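Local coordinates for protein cytochrome P450 (Rhodococcus erythropolis, PDB 3WEC) that probably uses a heme-iron centre to activate oxygen and hydroxylate the quinoline nitrogen of aurachin alkaloids, the step that confers their antibiotic activity, at residues F64-A69 / F100-P105. Residues are numbered along the deposited sequence; the frame is centred on the assembly and turned at random.
With HEM (protoporphyrin IX containing Fe), chain B.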
loop_
_atom_site.group_PDB
_atom_site.type_symbol
_atom_site.label_atom_id
_atom_site.label_comp_id
_atom_site.label_asym_id
_atom_site.label_seq_id
_atom_site.Cartn_x
_atom_site.Cartn_y
_atom_site.Cartn_z
ATOM N N PHE A 64 -6.182 -5.709 -19.303
ATOM C CA PHE A 64 -5.695 -4.538 -18.568
ATOM C C PHE A 64 -4.330 -4.758 -17.965
ATOM O O PHE A 64 -4.081 -5.809 -17.366
ATOM C CB PHE A 64 -6.687 -4.128 -17.480
ATOM C CG PHE A 64 -7.867 -3.413 -18.026
ATOM C CD1 PHE A 64 -8.978 -4.123 -18.472
ATOM C CD2 PHE A 64 -7.845 -2.038 -18.162
ATOM C CE1 PHE A 64 -10.069 -3.461 -19.016
ATOM C CE2 PHE A 64 -8.931 -1.374 -18.703
ATOM C CZ PHE A 64 -10.042 -2.084 -19.138
ATOM N N GLY A 65 -3.456 -3.758 -18.109
ATOM C CA GLY A 65 -2.078 -3.850 -17.599
ATOM C C GLY A 65 -1.585 -2.667 -16.777
ATOM O O GLY A 65 -2.362 -1.801 -16.407
ATOM N N LYS A 66 -0.274 -2.627 -16.517
ATOM C CA LYS A 66 0.298 -1.692 -15.531
ATOM C C LYS A 66 1.560 -1.002 -16.031
ATOM O O LYS A 66 2.280 -0.385 -15.251
ATOM C CB LYS A 66 0.599 -2.411 -14.213
ATOM C CG LYS A 66 -0.622 -2.840 -13.419
ATOM C CD LYS A 66 -0.272 -3.246 -11.983
ATOM C CE LYS A 66 -0.215 -2.062 -11.044
ATOM N NZ LYS A 66 -0.293 -2.477 -9.622
ATOM N N ASP A 67 1.843 -1.136 -17.319
ATOM C CA ASP A 67 2.938 -0.412 -17.971
ATOM C C ASP A 67 2.720 1.108 -17.927
ATOM O O ASP A 67 2.583 1.760 -18.958
ATOM C CB ASP A 67 3.072 -0.867 -19.419
ATOM C CG ASP A 67 4.394 -0.467 -20.034
ATOM O OD1 ASP A 67 5.080 0.415 -19.479
ATOM O OD2 ASP A 67 4.757 -1.049 -21.072
ATOM N N PHE A 68 2.718 1.676 -16.724
ATOM C CA PHE A 68 2.352 3.084 -16.550
ATOM C C PHE A 68 3.305 4.146 -17.141
ATOM O O PHE A 68 2.856 5.205 -17.558
ATOM C CB PHE A 68 2.032 3.359 -15.080
ATOM C CG PHE A 68 0.571 3.210 -14.749
ATOM C CD1 PHE A 68 -0.294 4.313 -14.836
ATOM C CD2 PHE A 68 0.051 1.980 -14.376
ATOM C CE1 PHE A 68 -1.644 4.189 -14.537
ATOM C CE2 PHE A 68 -1.299 1.847 -14.082
ATOM C CZ PHE A 68 -2.147 2.947 -14.161
ATOM N N ALA A 69 4.605 3.857 -17.200
ATOM C CA ALA A 69 5.584 4.839 -17.683
ATOM C C ALA A 69 5.483 5.049 -19.189
ATOM O O ALA A 69 5.764 6.140 -19.699
ATOM C CB ALA A 69 6.986 4.425 -17.287
ATOM N N PHE A 100 10.001 -2.304 -10.990
ATOM C CA PHE A 100 8.975 -1.868 -10.038
ATOM C C PHE A 100 7.617 -2.597 -10.180
ATOM O O PHE A 100 6.611 -2.202 -9.546
ATOM C CB PHE A 100 8.753 -0.344 -10.132
ATOM C CG PHE A 100 9.937 0.479 -9.709
ATOM C CD1 PHE A 100 10.857 -0.004 -8.775
ATOM C CD2 PHE A 100 10.120 1.762 -10.228
ATOM C CE1 PHE A 100 11.945 0.769 -8.389
ATOM C CE2 PHE A 100 11.200 2.545 -9.837
ATOM C CZ PHE A 100 12.113 2.050 -8.918
ATOM N N MET A 101 7.580 -3.633 -11.030
ATOM C CA MET A 101 6.355 -4.414 -11.276
ATOM C C MET A 101 5.238 -3.583 -11.892
ATOM O O MET A 101 4.088 -4.027 -11.909
ATOM C CB MET A 101 5.822 -5.043 -9.971
ATOM C CG MET A 101 6.824 -5.815 -9.124
ATOM S SD MET A 101 7.115 -7.520 -9.593
ATOM C CE MET A 101 8.500 -7.918 -8.522
ATOM N N LEU A 102 5.547 -2.356 -12.332
ATOM C CA LEU A 102 4.652 -1.577 -13.202
ATOM C C LEU A 102 4.875 -2.024 -14.634
ATOM O O LEU A 102 5.341 -1.268 -15.505
ATOM C CB LEU A 102 4.861 -0.070 -13.056
ATOM C CG LEU A 102 4.543 0.564 -11.693
ATOM C CD1 LEU A 102 4.061 1.973 -11.951
ATOM C CD2 LEU A 102 3.481 -0.169 -10.892
ATOM N N THR A 103 4.565 -3.296 -14.851
ATOM C CA THR A 103 4.799 -3.956 -16.126
ATOM C C THR A 103 3.899 -5.181 -16.284
ATOM O O THR A 103 3.267 -5.645 -15.338
ATOM C CB THR A 103 6.291 -4.314 -16.329
ATOM O OG1 THR A 103 6.481 -4.804 -17.664
ATOM C CG2 THR A 103 6.799 -5.354 -15.303
ATOM N N ASP A 104 3.859 -5.692 -17.501
ATOM C CA ASP A 104 2.959 -6.761 -17.881
ATOM C C ASP A 104 3.815 -7.904 -18.348
ATOM O O ASP A 104 4.995 -7.709 -18.610
ATOM C CB ASP A 104 2.087 -6.298 -19.055
ATOM C CG ASP A 104 1.522 -4.913 -18.846
ATOM O OD1 ASP A 104 1.170 -4.590 -17.678
ATOM O OD2 ASP A 104 1.433 -4.160 -19.848
ATOM N N PRO A 105 3.231 -9.105 -18.442
ATOM C CA PRO A 105 3.896 -10.217 -19.103
ATOM C C PRO A 105 4.478 -9.828 -20.462
ATOM O O PRO A 105 3.919 -8.971 -21.140
ATOM C CB PRO A 105 2.766 -11.230 -19.260
ATOM C CG PRO A 105 1.959 -11.017 -18.029
ATOM C CD PRO A 105 1.933 -9.517 -17.870
HETATM C CHA HEM B . 1.156 -4.495 -5.040
HETATM C CHB HEM B . -1.917 -3.229 -1.344
HETATM C CHC HEM B . 1.572 -4.311 1.936
HETATM C CHD HEM B . 4.732 -5.399 -1.850
HETATM C C1A HEM B . 0.059 -4.018 -4.227
HETATM C C2A HEM B . -1.165 -3.426 -4.860
HETATM C C3A HEM B . -2.038 -3.077 -3.764
HETATM C C4A HEM B . -1.260 -3.450 -2.585
HETATM C CMA HEM B . -3.444 -2.438 -3.843
HETATM C CAA HEM B . -1.584 -3.215 -6.321
HETATM C CBA HEM B . -2.247 -4.553 -6.698
HETATM C CGA HEM B . -2.972 -4.471 -8.055
HETATM O O1A HEM B . -2.635 -3.625 -8.936
HETATM O O2A HEM B . -3.887 -5.311 -8.287
HETATM C C1B HEM B . -1.172 -3.417 -0.101
HETATM C C2B HEM B . -1.895 -3.262 1.159
HETATM C C3B HEM B . -0.836 -3.553 2.088
HETATM C C4B HEM B . 0.344 -3.851 1.286
HETATM C CMB HEM B . -3.306 -2.847 1.470
HETATM C CAB HEM B . -1.029 -3.524 3.561
HETATM C CBB HEM B . -0.128 -2.944 4.314
HETATM C C1C HEM B . 2.733 -4.747 1.190
HETATM C C2C HEM B . 4.024 -5.008 1.828
HETATM C C3C HEM B . 4.923 -5.312 0.695
HETATM C C4C HEM B . 4.156 -5.201 -0.529
HETATM C CMC HEM B . 4.288 -4.949 3.307
HETATM C CAC HEM B . 6.389 -5.632 0.706
HETATM C CBC HEM B . 7.038 -5.933 1.808
HETATM C C1D HEM B . 4.022 -5.176 -3.116
HETATM C C2D HEM B . 4.651 -5.540 -4.383
HETATM C C3D HEM B . 3.593 -5.263 -5.372
HETATM C C4D HEM B . 2.465 -4.846 -4.522
HETATM C CMD HEM B . 6.076 -5.994 -4.602
HETATM C CAD HEM B . 3.659 -5.392 -6.868
HETATM C CBD HEM B . 3.030 -6.764 -7.212
HETATM C CGD HEM B . 3.037 -7.059 -8.675
HETATM O O1D HEM B . 3.213 -8.266 -9.008
HETATM O O2D HEM B . 2.877 -6.105 -9.504
HETATM N NA HEM B . -0.003 -4.161 -2.777
HETATM N NB HEM B . 0.130 -3.829 -0.055
HETATM N NC HEM B . 2.777 -4.916 -0.226
HETATM N ND HEM B . 2.708 -4.815 -3.189
HETATM FE FE HEM B . 1.533 -4.267 -1.538
HETATM O O HOH W 1 1.940 -1.830 -1.347
#
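Asp-104 reaches from the loop 100-105 to the backbone of 64-69, where its OD1 takes the N-H of Lys-66 on the syn lone pair at 2.7 Å; the bond is nearly straight, 167° at the hydrogen. The same oxygen lies 3.3 Å from Gly-65 CA, against a residue without a side chain. Asp-104 OD2 lies 3.7 Å from Asp-67 CB. Two residues earlier in the loop, Leu-102 O lies 3.5 Å from Asp-67 CA, in a CA-H...O contact; Leu-102 also presents its CB to the carbonyl oxygen of Lys-66, and its two methyls to different partners: CD1 sits 4.0 Å from Phe-68 CB, while CD2 approaches Lys-66 CE as the two side chains cross obliquely. Asp-67 and Leu-102 are each the centre of an inverse gamma turn, and the two bends meet at that CA-H...O contact. In the P450 fold, this joins the end of edge strand 64-65, paired through Gly-65 with Ile-306 of strand 303-307, to the loop leading into helix 107-121, at the propionate side of the heme and within the substrate pocket. From here Lys-66 extends to the porphyrin: a bend at chi3 (85°) places CE, and NZ hydrogen-bonds propionate oxygen O1A of HEM at 2.7 Å. NZ also hydrogen-bonds O13 of the bound aurachin intermediate, so one amino group links the heme propionate and the bound compound. Met-101 lies by the other propionate, its CB 3.2 Å from HEM O2D. Farther out, Asn-70 ND2 hydrogen-bonds Asp-67 OD1, Ile-306 packs on Phe-68, and Arg-305 and His-359, which also hydrogen-bond the heme, touch the Lys-66 side chain.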